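Thrombospondin related anonymous protein (Plasmodium falciparum, PDB 4F1J) is a parasite surface adhesin whose von Willebrand factor A domain, the part in this structure, binds magnesium and probably serves in attachment to host ligands. Local coordinates at residues P31-L36 with I77-L82. Sequence-based numbering, arbitrary orientation. Where two conformers were deposited one is given.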
ATOM      1  N   PRO A  31      11.663  -4.625   5.641  1.00 11.66           N
ATOM      2  CA  PRO A  31      11.784  -5.858   4.843  1.00 11.63           C
ATOM      3  C   PRO A  31      10.508  -6.315   4.136  1.00 11.29           C
ATOM      4  O   PRO A  31      10.594  -6.908   3.053  1.00 10.70           O
ATOM      5  CB  PRO A  31      12.249  -6.892   5.861  1.00 11.19           C
ATOM      6  CG  PRO A  31      12.983  -6.093   6.893  1.00 11.98           C
ATOM      7  CD  PRO A  31      12.208  -4.801   7.007  1.00 12.43           C
ATOM      8  N   LEU A  32       9.345  -6.050   4.726  1.00 10.05           N
ATOM      9  CA  LEU A  32       8.070  -6.417   4.097  1.00 10.26           C
ATOM     10  C   LEU A  32       7.825  -5.584   2.834  1.00  9.76           C
ATOM     11  O   LEU A  32       7.421  -6.130   1.801  1.00 10.21           O
ATOM     12  CB  LEU A  32       6.925  -6.196   5.054  1.00 10.25           C
ATOM     13  CG  LEU A  32       5.504  -6.311   4.515  1.00  9.57           C
ATOM     14  CD1 LEU A  32       5.259  -7.704   3.971  1.00 11.39           C
ATOM     15  CD2 LEU A  32       4.496  -5.953   5.633  1.00 11.26           C
ATOM     16  N   ALA A  33       8.029  -4.272   2.939  1.00  9.98           N
ATOM     17  CA  ALA A  33       7.897  -3.361   1.786  1.00 10.24           C
ATOM     18  C   ALA A  33       8.890  -3.788   0.694  1.00 10.52           C
ATOM     19  O   ALA A  33       8.577  -3.777  -0.492  1.00 10.67           O
ATOM     20  CB  ALA A  33       8.154  -1.918   2.208  1.00 10.31           C
ATOM     21  N   MET A  34      10.105  -4.160   1.096  1.00 11.40           N
ATOM     22  CA  MET A  34      11.086  -4.677   0.134  1.00 12.32           C
ATOM     23  C   MET A  34      10.626  -5.936  -0.621  1.00 11.84           C
ATOM     24  O   MET A  34      10.726  -5.995  -1.874  1.00 12.19           O
ATOM     25  CB  MET A  34      12.445  -4.868   0.821  1.00 11.15           C
ATOM     26  CG  MET A  34      13.047  -3.541   1.175  1.00 14.09           C
ATOM     27  SD  MET A  34      14.624  -3.661   2.045  1.00 19.08           S
ATOM     28  CE  MET A  34      15.715  -3.961   0.660  1.00 18.99           C
ATOM     29  N   LYS A  35      10.140  -6.930   0.116  1.00 11.29           N
ATOM     30  CA  LYS A  35       9.631  -8.157  -0.467  1.00 11.73           C
ATOM     31  C   LYS A  35       8.390  -7.885  -1.336  1.00 11.46           C
ATOM     32  O   LYS A  35       8.199  -8.517  -2.352  1.00 10.85           O
ATOM     33  CB  LYS A  35       9.318  -9.199   0.622  1.00 12.45           C
ATOM     34  CG  LYS A  35       9.002 -10.581   0.057  1.00 13.07           C
ATOM     35  CD  LYS A  35       9.234 -11.682   1.029  1.00 14.35           C
ATOM     36  CE  LYS A  35       8.887 -13.048   0.403  1.00 17.32           C
ATOM     37  NZ  LYS A  35       9.133 -14.199   1.324  1.00 19.85           N
ATOM     38  N   LEU A  36       7.554  -6.934  -0.948  1.00 10.90           N
ATOM     39  CA  LEU A  36       6.381  -6.595  -1.750  1.00 10.82           C
ATOM     40  C   LEU A  36       6.840  -6.109  -3.121  1.00 11.21           C
ATOM     41  O   LEU A  36       6.349  -6.590  -4.169  1.00 11.38           O
ATOM     42  CB  LEU A  36       5.570  -5.511  -1.026  1.00 11.27           C
ATOM     43  CG  LEU A  36       4.309  -4.963  -1.713  1.00 11.73           C
ATOM     44  CD1 LEU A  36       3.463  -4.318  -0.614  1.00 11.16           C
ATOM     45  CD2 LEU A  36       4.518  -3.947  -2.866  1.00 12.19           C
ATOM     46  N   ILE A  77      16.564   0.576  -2.838  1.00 14.19           N
ATOM     47  CA  ILE A  77      17.461   1.548  -2.163  0.50 13.90           C
ATOM     48  C   ILE A  77      16.676   2.560  -1.336  1.00 14.04           C
ATOM     49  O   ILE A  77      17.030   2.885  -0.180  1.00 13.26           O
ATOM     50  CB  ILE A  77      18.289   2.385  -3.185  0.50 14.22           C
ATOM     51  CG1 ILE A  77      19.464   1.582  -3.725  0.50 15.04           C
ATOM     52  CG2 ILE A  77      18.791   3.701  -2.562  0.50 13.97           C
ATOM     53  CD1 ILE A  77      20.162   2.271  -4.884  0.50 13.44           C
ATOM     54  N   ILE A  78      15.605   3.095  -1.930  1.00 13.49           N
ATOM     55  CA  ILE A  78      14.820   4.103  -1.257  1.00 13.08           C
ATOM     56  C   ILE A  78      14.077   3.494  -0.078  1.00 13.01           C
ATOM     57  O   ILE A  78      14.022   4.093   1.008  1.00 13.63           O
ATOM     58  CB  ILE A  78      13.866   4.838  -2.217  1.00 12.97           C
ATOM     59  CG1 ILE A  78      14.664   5.647  -3.232  1.00 13.34           C
ATOM     60  CG2 ILE A  78      12.871   5.732  -1.436  1.00 12.72           C
ATOM     61  CD1 ILE A  78      13.855   6.063  -4.448  1.00 14.15           C
ATOM     62  N   ILE A  79      13.518   2.303  -0.256  1.00 13.74           N
ATOM     63  CA  ILE A  79      12.812   1.670   0.833  1.00 13.73           C
ATOM     64  C   ILE A  79      13.784   1.378   1.970  1.00 14.22           C
ATOM     65  O   ILE A  79      13.479   1.651   3.127  1.00 13.41           O
ATOM     66  CB  ILE A  79      12.073   0.397   0.392  1.00 13.88           C
ATOM     67  CG1 ILE A  79      10.938   0.747  -0.587  1.00 13.90           C
ATOM     68  CG2 ILE A  79      11.543  -0.346   1.626  1.00 15.00           C
ATOM     69  CD1 ILE A  79       9.968   1.840  -0.086  1.00 12.64           C
ATOM     70  N   LYS A  80      14.975   0.884   1.631  1.00 14.90           N
ATOM     71  CA  LYS A  80      15.994   0.587   2.650  1.00 17.12           C
ATOM     72  C   LYS A  80      16.416   1.848   3.406  1.00 16.44           C
ATOM     73  O   LYS A  80      16.717   1.800   4.612  1.00 17.16           O
ATOM     74  CB  LYS A  80      17.211  -0.100   2.030  1.00 17.55           C
ATOM     75  CG  LYS A  80      18.121  -0.730   3.088  1.00 19.57           C
ATOM     76  CD  LYS A  80      19.574  -0.899   2.633  1.00 21.40           C
ATOM     77  CE  LYS A  80      20.529  -1.052   3.853  1.00 24.71           C
ATOM     78  NZ  LYS A  80      20.170  -2.214   4.761  1.00 28.56           N
ATOM     79  N   SER A  81      16.389   2.983   2.720  1.00 15.86           N
ATOM     80  CA  SER A  81      16.716   4.267   3.332  1.00 15.79           C
ATOM     81  C   SER A  81      15.752   4.664   4.449  1.00 15.00           C
ATOM     82  O   SER A  81      16.047   5.595   5.205  1.00 15.49           O
ATOM     83  CB  SER A  81      16.793   5.391   2.286  1.00 16.13           C
ATOM     84  OG  SER A  81      15.531   5.946   1.973  1.00 17.24           O
ATOM     85  N   LEU A  82      14.607   3.979   4.562  1.00 13.28           N
ATOM     86  CA  LEU A  82      13.646   4.285   5.630  1.00 13.74           C
ATOM     87  C   LEU A  82      14.170   3.864   6.998  1.00 14.50           C
ATOM     88  O   LEU A  82      13.609   4.241   8.015  1.00 13.99           O
ATOM     89  CB  LEU A  82      12.293   3.590   5.362  1.00 13.03           C
ATOM     90  CG  LEU A  82      11.522   4.116   4.151  1.00 13.68           C
ATOM     91  CD1 LEU A  82      10.303   3.210   3.887  1.00 13.65           C
ATOM     92  CD2 LEU A  82      11.093   5.550   4.330  1.00 14.47           C
TER
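Ile79 presses its CG2 methyl between Ala33 and Met34, and this small apolar cluster carries the contact of helix 22-38 with helix 72-80. The methyl stands 3.6 Å from CG of Met34 and 3.8 Å from CB of Ala33. It faces them because CG2 lies anti to Ile79's own backbone N, while CG1 turns beside that N (chi1 -66°). Met34 and Ile79 run past one another in opposite directions. A bend at chi3 (80°) turns the end of the methionine chain, and its CE comes loosely to 4.4 Å from CB of Lys80 at the exposed margin, where the rest of the lysine chain extends off the contact. The closest pair of CA atoms, those of Met34 and Ile79, is 6.6 Å apart. Within 77-82, Ser81 OG donates a 2.6 Å hydrogen bond to O of Ile78. Beneath the pair lies the sheet: Ala33 rests on Met14 of strand 8-15, Ile79 on Ile61 of strand 58-62. Away from both magnesium sites, the contact joins two neighbouring helices on one face of the central sheet, as in the Rossmann-like α/β fold of von Willebrand factor A domains.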